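Long-range contacts in stage II sporulation E family protein (PDB 3RNR), which probably dephosphorylates phosphoproteins as a PP2C-type (SpoIIE-like) phosphatase, although its function has not been established: residues V14-M19 / T70-A75; D26-R31 / A55-W60; G84-A89 / L152-G157; M178-G183 / L206-L211. One frame throughout, in Å; residues are numbered along the deposited sequence.

Contact 1: V14-M19 / T70-A75; sequences VVVDGM and TGATMA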
loop_
_atom_site.group_PDB
_atom_site.type_symbol
_atom_site.label_atom_id
_atom_site.label_comp_id
_atom_site.label_asym_id
_atom_site.label_seq_id
_atom_site.Cartn_x
_atom_site.Cartn_y
_atom_site.Cartn_z
ATOM N N VAL B 14 -2.717 5.359 3.626
ATOM C CA VAL B 14 -1.718 6.296 4.098
ATOM C C VAL B 14 -1.261 7.192 2.950
ATOM O O VAL B 14 -1.200 6.752 1.800
ATOM C CB VAL B 14 -0.520 5.553 4.766
ATOM C CG1 VAL B 14 -0.023 4.430 3.899
ATOM C CG2 VAL B 14 0.622 6.534 5.086
ATOM N N VAL B 15 -0.984 8.452 3.267
ATOM C CA VAL B 15 -0.294 9.343 2.354
ATOM C C VAL B 15 0.899 9.919 3.084
ATOM O O VAL B 15 0.819 10.219 4.282
ATOM C CB VAL B 15 -1.205 10.499 1.844
ATOM C CG1 VAL B 15 -2.311 9.951 0.923
ATOM C CG2 VAL B 15 -1.816 11.296 3.030
ATOM N N VAL B 16 1.999 10.083 2.361
ATOM C CA VAL B 16 3.226 10.637 2.923
ATOM C C VAL B 16 3.844 11.602 1.920
ATOM O O VAL B 16 3.917 11.287 0.737
ATOM C CB VAL B 16 4.272 9.526 3.184
ATOM C CG1 VAL B 16 5.530 10.134 3.775
ATOM C CG2 VAL B 16 3.721 8.460 4.144
ATOM N N ASP B 17 4.286 12.770 2.372
ATOM C CA ASP B 17 5.059 13.641 1.477
ATOM C C ASP B 17 6.292 14.256 2.109
ATOM O O ASP B 17 6.242 14.751 3.234
ATOM C CB ASP B 17 4.176 14.717 0.854
ATOM C CG ASP B 17 3.765 14.363 -0.566
ATOM O OD1 ASP B 17 2.554 14.193 -0.818
ATOM O OD2 ASP B 17 4.669 14.241 -1.408
ATOM N N GLY B 18 7.408 14.231 1.389
ATOM C CA GLY B 18 8.623 14.826 1.920
ATOM C C GLY B 18 8.430 16.321 2.065
ATOM O O GLY B 18 7.593 16.913 1.367
HETATM N N MSE B 19 9.211 16.945 2.941
HETATM C CA MSE B 19 9.071 18.380 3.150
HETATM C C MSE B 19 10.000 18.982 2.110
HETATM O O MSE B 19 11.229 18.911 2.232
HETATM C CB MSE B 19 9.598 18.783 4.539
HETATM C CG MSE B 19 8.876 18.180 5.743
HETATM SE SE MSE B 19 7.409 19.297 6.217
HETATM C CE MSE B 19 8.359 20.730 7.144
ATOM N N THR B 70 15.484 17.510 7.656
ATOM C CA THR B 70 14.824 16.694 6.645
ATOM C C THR B 70 13.567 16.120 7.319
ATOM O O THR B 70 13.548 15.903 8.525
ATOM C CB THR B 70 15.743 15.537 6.158
ATOM O OG1 THR B 70 15.056 14.719 5.189
ATOM C CG2 THR B 70 16.193 14.681 7.325
ATOM N N GLY B 71 12.516 15.875 6.558
ATOM C CA GLY B 71 11.309 15.364 7.183
ATOM C C GLY B 71 10.189 15.104 6.207
ATOM O O GLY B 71 10.329 15.360 5.014
ATOM N N ALA B 72 9.065 14.606 6.720
ATOM C CA ALA B 72 7.908 14.350 5.880
ATOM C C ALA B 72 6.658 14.644 6.684
ATOM O O ALA B 72 6.716 14.724 7.907
ATOM C CB ALA B 72 7.913 12.882 5.412
ATOM N N THR B 73 5.527 14.799 6.006
ATOM C CA THR B 73 4.240 14.925 6.692
ATOM C C THR B 73 3.447 13.706 6.252
ATOM O O THR B 73 3.764 13.104 5.223
ATOM C CB THR B 73 3.481 16.194 6.276
ATOM O OG1 THR B 73 3.332 16.209 4.849
ATOM C CG2 THR B 73 4.270 17.430 6.693
HETATM N N MSE B 74 2.461 13.298 7.038
HETATM C CA MSE B 74 1.704 12.109 6.653
HETATM C C MSE B 74 0.334 12.081 7.311
HETATM O O MSE B 74 0.109 12.748 8.315
HETATM C CB MSE B 74 2.496 10.853 7.040
HETATM C CG MSE B 74 2.628 10.652 8.545
HETATM SE SE MSE B 74 3.657 9.064 8.988
HETATM C CE MSE B 74 2.412 7.722 8.322
ATOM N N ALA B 75 -0.579 11.303 6.740
ATOM C CA ALA B 75 -1.841 11.024 7.394
ATOM C C ALA B 75 -2.148 9.556 7.146
ATOM O O ALA B 75 -1.872 9.038 6.064
ATOM C CB ALA B 75 -2.953 11.912 6.834
HETATM O O HOH W 1 12.969 17.164 3.920
#
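Five backbone hydrogen bonds join V14-M19 to T70-A75. D17 and T73 trade a reciprocal pair, with D17 N to T73 O and T73 N to D17 O both 2.9 Å, and V15 and A75 trade another. The shortest, M19 N to G71 O at 2.8 Å, meets its oxygen from above the carbonyl plane, where the strands give way to loop; beside it a water takes the N-H of G71. The D17 carboxylate leads away from T73: OD1 forms a salt bridge with R169 and a hydrogen bond with S164, while OD2, like G18 N, binds a glycerol. T73 OG1 has its own partner in Y168.

These are two adjacent interior strands of the antiparallel sheet of the PP2C sandwich, and the D-G-M sequence at 17-19 matches the start of the family's Asp-Gly motif, whose aspartate is a metal ligand in relatives; glycerol may therefore mark the catalytic pocket.

Toward helices 25-41 and 46-63, V16 has CG1 anti to its backbone N, which sets CG1 4.0 Å from A72 CB and lays CG2 alongside the CB of selenomethionine M74. M74, bent at its last torsion, crosses V14 obliquely, CE to V14 CG2 3.9 Å. On the other face V15 CG2 meets A75 CB, both near V162 of the second sheet. At the loop end M19, also selenomethionine, folds SE to 3.7 Å from T73 CG2.

Contact 2: D26-R31 / A55-W60; sequences DEAAQR and AAVHRW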
loop_
_atom_site.group_PDB
_atom_site.type_symbol
_atom_site.label_atom_id
_atom_site.label_comp_id
_atom_site.label_asym_id
_atom_site.label_seq_id
_atom_site.Cartn_x
_atom_site.Cartn_y
_atom_site.Cartn_z
ATOM N N ASP B 26 12.344 13.328 -0.346
ATOM C CA ASP B 26 11.870 12.056 -0.883
ATOM C C ASP B 26 12.419 10.857 -0.110
ATOM O O ASP B 26 11.715 9.881 0.101
ATOM C CB ASP B 26 12.222 11.938 -2.371
ATOM C CG ASP B 26 11.207 12.643 -3.273
ATOM O OD1 ASP B 26 10.298 13.329 -2.743
ATOM O OD2 ASP B 26 11.320 12.510 -4.512
ATOM N N GLU B 27 13.682 10.928 0.297
ATOM C CA GLU B 27 14.276 9.875 1.107
ATOM C C GLU B 27 13.649 9.805 2.497
ATOM O O GLU B 27 13.471 8.717 3.034
ATOM C CB GLU B 27 15.795 10.072 1.217
ATOM C CG GLU B 27 16.517 9.876 -0.103
ATOM C CD GLU B 27 18.010 10.157 0.009
ATOM O OE1 GLU B 27 18.727 9.315 0.577
ATOM O OE2 GLU B 27 18.457 11.224 -0.456
ATOM N N ALA B 28 13.335 10.952 3.094
ATOM C CA ALA B 28 12.599 10.955 4.363
ATOM C C ALA B 28 11.224 10.303 4.199
ATOM O O ALA B 28 10.798 9.502 5.035
ATOM C CB ALA B 28 12.419 12.377 4.873
ATOM N N ALA B 29 10.524 10.687 3.137
ATOM C CA ALA B 29 9.195 10.153 2.865
ATOM C C ALA B 29 9.256 8.640 2.669
ATOM O O ALA B 29 8.373 7.925 3.135
ATOM C CB ALA B 29 8.582 10.823 1.651
ATOM N N GLN B 30 10.309 8.146 2.012
ATOM C CA GLN B 30 10.442 6.698 1.830
ATOM C C GLN B 30 10.521 5.956 3.153
ATOM O O GLN B 30 9.912 4.904 3.310
ATOM C CB GLN B 30 11.661 6.360 0.967
ATOM C CG GLN B 30 11.471 6.742 -0.484
ATOM C CD GLN B 30 12.770 6.822 -1.241
ATOM O OE1 GLN B 30 13.841 6.540 -0.698
ATOM N NE2 GLN B 30 12.688 7.222 -2.500
ATOM N N ARG B 31 11.288 6.487 4.104
ATOM C CA ARG B 31 11.409 5.820 5.397
ATOM C C ARG B 31 10.093 5.856 6.129
ATOM O O ARG B 31 9.711 4.888 6.778
ATOM C CB ARG B 31 12.472 6.482 6.278
ATOM C CG ARG B 31 13.847 5.896 6.078
ATOM C CD ARG B 31 14.611 6.648 5.028
ATOM N NE ARG B 31 15.897 6.014 4.794
ATOM C CZ ARG B 31 16.467 5.922 3.601
ATOM N NH1 ARG B 31 15.868 6.448 2.538
ATOM N NH2 ARG B 31 17.637 5.309 3.477
ATOM N N ALA B 55 10.334 7.133 14.264
ATOM C CA ALA B 55 11.560 6.499 14.722
ATOM C C ALA B 55 12.507 6.253 13.545
ATOM O O ALA B 55 13.718 6.472 13.657
ATOM C CB ALA B 55 11.253 5.194 15.474
ATOM N N ALA B 56 11.953 5.823 12.410
ATOM C CA ALA B 56 12.764 5.519 11.232
ATOM C C ALA B 56 13.406 6.756 10.619
ATOM O O ALA B 56 14.583 6.740 10.262
ATOM C CB ALA B 56 11.939 4.780 10.175
ATOM N N VAL B 57 12.631 7.823 10.472
ATOM C CA VAL B 57 13.180 9.044 9.895
ATOM C C VAL B 57 14.199 9.681 10.850
ATOM O O VAL B 57 15.275 10.115 10.433
ATOM C CB VAL B 57 12.070 10.042 9.485
ATOM C CG1 VAL B 57 12.673 11.377 9.068
ATOM C CG2 VAL B 57 11.245 9.451 8.324
ATOM N N HIS B 58 13.861 9.710 12.134
ATOM C CA HIS B 58 14.737 10.291 13.152
ATOM C C HIS B 58 16.106 9.588 13.173
ATOM O O HIS B 58 17.161 10.232 13.226
ATOM C CB HIS B 58 14.052 10.182 14.520
ATOM C CG HIS B 58 14.699 10.991 15.603
ATOM N ND1 HIS B 58 15.904 10.647 16.174
ATOM C CD2 HIS B 58 14.281 12.108 16.251
ATOM C CE1 HIS B 58 16.213 11.524 17.116
ATOM N NE2 HIS B 58 15.242 12.420 17.183
ATOM N N ARG B 59 16.069 8.263 13.130
ATOM C CA ARG B 59 17.265 7.419 13.171
ATOM C C ARG B 59 18.140 7.677 11.938
ATOM O O ARG B 59 19.338 7.958 12.049
ATOM C CB ARG B 59 16.803 5.955 13.242
ATOM C CG ARG B 59 17.835 4.880 13.560
ATOM C CD ARG B 59 17.130 3.573 14.030
ATOM N NE ARG B 59 16.008 3.156 13.168
ATOM C CZ ARG B 59 14.788 2.811 13.599
ATOM N NH1 ARG B 59 14.507 2.823 14.897
ATOM N NH2 ARG B 59 13.839 2.450 12.733
ATOM N N TRP B 60 17.526 7.589 10.761
ATOM C CA TRP B 60 18.194 7.882 9.491
ATOM C C TRP B 60 18.760 9.319 9.405
ATOM O O TRP B 60 19.901 9.523 8.983
ATOM C CB TRP B 60 17.212 7.619 8.340
ATOM C CG TRP B 60 17.633 8.184 7.022
ATOM C CD1 TRP B 60 18.567 7.667 6.166
ATOM C CD2 TRP B 60 17.119 9.365 6.389
ATOM N NE1 TRP B 60 18.670 8.458 5.046
ATOM C CE2 TRP B 60 17.793 9.506 5.157
ATOM C CE3 TRP B 60 16.153 10.314 6.744
ATOM C CZ2 TRP B 60 17.539 10.564 4.283
ATOM C CZ3 TRP B 60 15.903 11.357 5.878
ATOM C CH2 TRP B 60 16.589 11.473 4.658
HETATM O O HOH W 2 20.553 7.297 2.722
#
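A bend at the second torsion of R31 (chi2 92°) doubles its chain back along its own helix, and W60 holds CG anti to its backbone N, which carries the indole across to meet it. The guanidinium consequently lies flat on the indole, centres 3.9 Å apart and planes 28° from parallel. NE rides over the face near the rim, 3.4 Å from W60 CD1, while R31 CD adds a CH-pi contact, 4.0 Å from the centroid of the five-membered ring. Arginine charge over an electron-rich ring makes this a cation-pi pair, and the cation would be expected to polarise the indole. R31 NH1 gives a weak hydrogen bond to E27 O one turn earlier and also bonds a glycerol, so the group is restrained on more than one side.

The two helices, 25-41 and 46-63, follow one another in the chain and form an outer helical layer over the antiparallel sheet of the PP2C sandwich. The axes of the two short segments approach to 8.9 Å and their directions differ by 137°, an oblique crossing nearer antiparallel than parallel.

Beyond the stack, the six-membered end of W60 reaches A28, with CZ3 3.8 Å from A28 CB, and CZ2 rests against E27 CB at 3.6 Å. Further along, V57 CG2 touches both R31 CB and A28 O, and is only 3.3 Å from the latter. In the ring plane W60 NE1 donates to a water, 3.2 Å away, which is weakly bound to E27 OE1; that carboxylate oxygen has its salt bridge with R24.

Contact 3: G84-A89 / L152-G157; sequences GTLEWA and LPLEAG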
loop_
_atom_site.group_PDB
_atom_site.type_symbol
_atom_site.label_atom_id
_atom_site.label_comp_id
_atom_site.label_asym_id
_atom_site.label_seq_id
_atom_site.Cartn_x
_atom_site.Cartn_y
_atom_site.Cartn_z
ATOM N N GLY B 84 -16.050 -2.781 12.217
ATOM C CA GLY B 84 -16.351 -1.569 11.481
ATOM C C GLY B 84 -15.818 -0.260 12.062
ATOM O O GLY B 84 -16.260 0.813 11.658
ATOM N N THR B 85 -14.862 -0.325 12.985
ATOM C CA THR B 85 -14.392 0.894 13.659
ATOM C C THR B 85 -13.175 1.514 12.974
ATOM O O THR B 85 -12.320 0.812 12.448
ATOM C CB THR B 85 -14.046 0.657 15.129
ATOM O OG1 THR B 85 -13.080 -0.394 15.219
ATOM C CG2 THR B 85 -15.305 0.278 15.931
ATOM N N LEU B 86 -13.132 2.842 12.994
ATOM C CA LEU B 86 -12.122 3.629 12.332
ATOM C C LEU B 86 -11.169 4.290 13.326
ATOM O O LEU B 86 -11.605 4.862 14.325
ATOM C CB LEU B 86 -12.815 4.730 11.532
ATOM C CG LEU B 86 -11.947 5.842 10.941
ATOM C CD1 LEU B 86 -11.049 5.284 9.845
ATOM C CD2 LEU B 86 -12.828 6.952 10.392
ATOM N N GLU B 87 -9.870 4.218 13.040
ATOM C CA GLU B 87 -8.882 5.036 13.747
ATOM C C GLU B 87 -8.044 5.802 12.726
ATOM O O GLU B 87 -7.950 5.395 11.570
ATOM C CB GLU B 87 -7.954 4.174 14.610
ATOM C CG GLU B 87 -8.676 3.444 15.752
ATOM C CD GLU B 87 -7.694 2.894 16.759
ATOM O OE1 GLU B 87 -6.883 2.007 16.403
ATOM O OE2 GLU B 87 -7.701 3.389 17.890
ATOM N N TRP B 88 -7.420 6.897 13.150
ATOM C CA TRP B 88 -6.606 7.681 12.224
ATOM C C TRP B 88 -5.549 8.475 12.978
ATOM O O TRP B 88 -5.637 8.654 14.204
ATOM C CB TRP B 88 -7.477 8.617 11.366
ATOM C CG TRP B 88 -8.343 9.541 12.193
ATOM C CD1 TRP B 88 -9.635 9.325 12.580
ATOM C CD2 TRP B 88 -7.968 10.817 12.734
ATOM N NE1 TRP B 88 -10.084 10.382 13.343
ATOM C CE2 TRP B 88 -9.076 11.305 13.461
ATOM C CE3 TRP B 88 -6.790 11.581 12.697
ATOM C CZ2 TRP B 88 -9.055 12.536 14.127
ATOM C CZ3 TRP B 88 -6.764 12.803 13.367
ATOM C CH2 TRP B 88 -7.891 13.268 14.074
ATOM N N ALA B 89 -4.528 8.924 12.253
ATOM C CA ALA B 89 -3.518 9.793 12.843
ATOM C C ALA B 89 -2.869 10.630 11.752
ATOM O O ALA B 89 -2.814 10.211 10.588
ATOM C CB ALA B 89 -2.482 8.977 13.600
ATOM N N LEU B 152 -14.094 5.275 15.778
ATOM C CA LEU B 152 -15.382 5.713 15.237
ATOM C C LEU B 152 -16.097 4.565 14.532
ATOM O O LEU B 152 -15.538 3.953 13.621
ATOM C CB LEU B 152 -15.175 6.849 14.231
ATOM C CG LEU B 152 -14.576 8.196 14.653
ATOM C CD1 LEU B 152 -13.207 8.053 15.307
ATOM C CD2 LEU B 152 -14.477 9.119 13.441
ATOM N N PRO B 153 -17.334 4.256 14.950
ATOM C CA PRO B 153 -18.104 3.181 14.304
ATOM C C PRO B 153 -18.514 3.542 12.880
ATOM O O PRO B 153 -19.044 4.623 12.658
ATOM C CB PRO B 153 -19.370 3.070 15.177
ATOM C CG PRO B 153 -19.055 3.797 16.433
ATOM C CD PRO B 153 -18.063 4.862 16.077
ATOM N N LEU B 154 -18.306 2.643 11.928
ATOM C CA LEU B 154 -18.718 2.915 10.557
ATOM C C LEU B 154 -19.733 1.874 10.133
ATOM O O LEU B 154 -19.747 0.780 10.670
ATOM C CB LEU B 154 -17.524 2.859 9.594
ATOM C CG LEU B 154 -16.356 3.841 9.736
ATOM C CD1 LEU B 154 -15.381 3.632 8.584
ATOM C CD2 LEU B 154 -16.830 5.279 9.772
ATOM N N GLU B 155 -20.530 2.214 9.125
ATOM C CA GLU B 155 -21.485 1.306 8.513
ATOM C C GLU B 155 -20.970 1.064 7.112
ATOM O O GLU B 155 -20.181 1.854 6.593
ATOM C CB GLU B 155 -22.866 1.953 8.408
ATOM C CG GLU B 155 -23.463 2.414 9.724
ATOM C CD GLU B 155 -24.040 1.274 10.541
ATOM O OE1 GLU B 155 -24.170 0.152 10.004
ATOM O OE2 GLU B 155 -24.362 1.503 11.724
ATOM N N ALA B 156 -21.372 -0.045 6.508
ATOM C CA ALA B 156 -20.927 -0.357 5.161
ATOM C C ALA B 156 -21.171 0.840 4.239
ATOM O O ALA B 156 -22.232 1.472 4.291
ATOM C CB ALA B 156 -21.661 -1.574 4.646
ATOM N N GLY B 157 -20.184 1.151 3.397
ATOM C CA GLY B 157 -20.321 2.238 2.442
ATOM C C GLY B 157 -19.758 3.550 2.961
ATOM O O GLY B 157 -19.523 4.486 2.192
#
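Two leucines on one face of a strand pair make the close half of this contact. L86 and L152 are bridge partners, with a reciprocal pair of backbone bonds: L86 N to L152 O, 2.7 Å, and L152 N to L86 O, 2.9 Å. The second lies in the carbonyl plane on a lone pair, whereas the first comes from above its plane. Their side chains run alongside each other in the same direction, CD2 to CD2 4.1 Å. L154 completes the group from beyond the strand end, its CD1 4.1 Å from L86 CB, while L154 N bonds to G84 O at 2.8 Å, again from above the carbonyl plane.

The opposite face is much looser. T85 and P153 pair there without hydrogen bonds, and the closest these two residues come is T85 CG2 to P153 CA, 4.3 Å. P153 is exposed, and T85 OG1 turns to D83 and to a glycerol. From E155 onward the chain swings away from G84-A89.

Strand 146-153 is the outermost of the antiparallel sheet within this chain, with 85-91 as its neighbour. The leucine face looks inward across the PP2C sandwich: L86 and L154 pack on L98 of strand 95-100 in the second sheet, and both also touch V79 of strand 72-80.

Contact 4: M178-G183 / L206-L211; sequences MALSRG and LALVIL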
loop_
_atom_site.group_PDB
_atom_site.type_symbol
_atom_site.label_atom_id
_atom_site.label_comp_id
_atom_site.label_asym_id
_atom_site.label_seq_id
_atom_site.Cartn_x
_atom_site.Cartn_y
_atom_site.Cartn_z
HETATM N N MSE B 178 -7.147 3.009 -3.355
HETATM C CA MSE B 178 -8.405 2.769 -2.653
HETATM C C MSE B 178 -8.507 1.319 -2.234
HETATM O O MSE B 178 -8.193 0.421 -3.013
HETATM C CB MSE B 178 -9.615 3.043 -3.563
HETATM C CG MSE B 178 -9.542 4.272 -4.426
HETATM SE SE MSE B 178 -11.094 4.281 -5.644
HETATM C CE MSE B 178 -10.871 2.529 -6.437
ATOM N N ALA B 179 -8.978 1.106 -1.012
ATOM C CA ALA B 179 -9.327 -0.219 -0.525
ATOM C C ALA B 179 -10.848 -0.282 -0.412
ATOM O O ALA B 179 -11.421 0.454 0.381
ATOM C CB ALA B 179 -8.683 -0.440 0.837
ATOM N N LEU B 180 -11.496 -1.145 -1.209
ATOM C CA LEU B 180 -12.948 -1.266 -1.210
ATOM C C LEU B 180 -13.365 -2.731 -1.067
ATOM O O LEU B 180 -12.537 -3.630 -1.059
ATOM C CB LEU B 180 -13.525 -0.758 -2.534
ATOM C CG LEU B 180 -12.877 0.446 -3.210
ATOM C CD1 LEU B 180 -13.364 0.565 -4.645
ATOM C CD2 LEU B 180 -13.200 1.712 -2.425
ATOM N N SER B 181 -14.663 -2.969 -1.008
ATOM C CA SER B 181 -15.161 -4.330 -1.053
ATOM C C SER B 181 -15.802 -4.462 -2.421
ATOM O O SER B 181 -16.237 -3.464 -2.993
ATOM C CB SER B 181 -16.188 -4.566 0.055
ATOM O OG SER B 181 -17.386 -3.888 -0.243
ATOM N N ARG B 182 -15.827 -5.671 -2.971
ATOM C CA ARG B 182 -16.493 -5.880 -4.253
ATOM C C ARG B 182 -17.914 -5.328 -4.165
ATOM O O ARG B 182 -18.471 -4.835 -5.149
ATOM C CB ARG B 182 -16.511 -7.365 -4.623
ATOM C CG ARG B 182 -16.608 -7.640 -6.124
ATOM C CD ARG B 182 -16.756 -9.137 -6.413
ATOM N NE ARG B 182 -15.490 -9.812 -6.714
ATOM C CZ ARG B 182 -14.624 -10.231 -5.793
ATOM N NH1 ARG B 182 -13.506 -10.844 -6.153
ATOM N NH2 ARG B 182 -14.872 -10.033 -4.505
ATOM N N GLY B 183 -18.473 -5.385 -2.961
ATOM C CA GLY B 183 -19.791 -4.846 -2.682
ATOM C C GLY B 183 -19.942 -3.338 -2.812
ATOM O O GLY B 183 -21.067 -2.844 -2.880
ATOM N N LEU B 206 -4.138 11.140 -2.854
ATOM C CA LEU B 206 -5.311 10.652 -2.135
ATOM C C LEU B 206 -5.212 9.167 -1.882
ATOM O O LEU B 206 -4.712 8.419 -2.729
ATOM C CB LEU B 206 -6.589 10.899 -2.957
ATOM C CG LEU B 206 -6.978 12.318 -3.357
ATOM C CD1 LEU B 206 -8.270 12.287 -4.169
ATOM C CD2 LEU B 206 -7.132 13.214 -2.120
ATOM N N ALA B 207 -5.694 8.743 -0.718
ATOM C CA ALA B 207 -5.861 7.328 -0.433
ATOM C C ALA B 207 -7.108 7.185 0.413
ATOM O O ALA B 207 -7.422 8.052 1.240
ATOM C CB ALA B 207 -4.653 6.757 0.293
ATOM N N LEU B 208 -7.832 6.092 0.215
ATOM C CA LEU B 208 -9.090 5.949 0.924
ATOM C C LEU B 208 -9.448 4.515 1.241
ATOM O O LEU B 208 -9.018 3.583 0.559
ATOM C CB LEU B 208 -10.220 6.619 0.144
ATOM C CG LEU B 208 -10.481 6.061 -1.237
ATOM C CD1 LEU B 208 -11.672 5.116 -1.187
ATOM C CD2 LEU B 208 -10.750 7.217 -2.200
ATOM N N VAL B 209 -10.261 4.332 2.264
ATOM C CA VAL B 209 -10.826 3.041 2.606
ATOM C C VAL B 209 -12.335 3.148 2.710
ATOM O O VAL B 209 -12.819 4.085 3.254
ATOM C CB VAL B 209 -10.295 2.496 3.903
ATOM C CG1 VAL B 209 -10.926 1.148 4.212
ATOM C CG2 VAL B 209 -8.816 2.414 3.893
ATOM N N ILE B 210 -13.052 2.188 2.155
ATOM C CA ILE B 210 -14.496 2.080 2.296
ATOM C C ILE B 210 -14.819 0.749 2.938
ATOM O O ILE B 210 -14.342 -0.263 2.507
ATOM C CB ILE B 210 -15.223 2.106 0.975
ATOM C CG1 ILE B 210 -14.820 3.295 0.137
ATOM C CG2 ILE B 210 -16.703 2.102 1.183
ATOM C CD1 ILE B 210 -15.151 4.538 0.693
ATOM N N LEU B 211 -15.621 0.777 3.982
ATOM C CA LEU B 211 -15.987 -0.421 4.678
ATOM C C LEU B 211 -16.843 -1.338 3.795
ATOM O O LEU B 211 -17.796 -0.878 3.230
ATOM C CB LEU B 211 -16.727 -0.056 5.934
ATOM C CG LEU B 211 -17.185 -1.211 6.787
ATOM C CD1 LEU B 211 -16.109 -2.135 7.048
ATOM C CD2 LEU B 211 -17.752 -0.754 8.043
#
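Strands 176-181 and 205-210 are the two parallel arms of a beta-alpha-beta crossover, linked through helix 186-193, and L208, A179 and M178 bury the most surface where they meet. The segments diverge by only 19°.

A179 supplies the backbone grip. Its N donates to L208 O at 2.9 Å and its O receives I210 N at 3.0 Å, both bonds nearly along the C=O axis, so a single residue of one strand brackets V209 on the other. A179 CB lies on the V209 side of the sheet, whose further cover comes from A11 and C13 of strand 10-18.

L208 and the selenomethionine M178 occupy the other face, next to helix 186-193, where I189 and L190 pack on M178. L208 has CG in the crowded position between its backbone N and carbonyl carbon (chi1 61°), which lays the branch alongside M178: CD1 is 3.8 Å from M178 CB, and CG is 3.8 Å from M178 CG. The two chains lie side by side until M178 bends at its last torsion and carries the methyl CE away from L208.

Strand 176-181 is outermost within its own chain, but residues 178-181 pair antiparallel with a strand of the second subunit, so the sheet continues through the dimer. L180 reaches back from beside that interface, its CD2 touching L208 CD1 and pressing to 3.4 Å from I210 CG1, tighter than ordinary carbon contact.

Overall arrangement
Contacts 1 and 2 have centres about 10 Å apart, and contact 2 is nested in the chain loop closed by contact 1. Contact 1 lies in the sheet and contact 2 in the helical layer over it; they meet where T70 OG1 lies 3.5 Å from both W60 CZ3 and A28 CB. Contact 3 shares contact 1's sheet, about 23 Å away between centres. Contact 4 belongs to the second sheet, yet V15 CG1 comes to 3.9 Å from A207 N across the sandwich. Contacts 3 and 4 meet near the C-terminus, where G157 N probably bonds to L211 O. The presumed catalytic pocket adjoins contact 1, while at contact 4 the second sheet runs on into the second subunit.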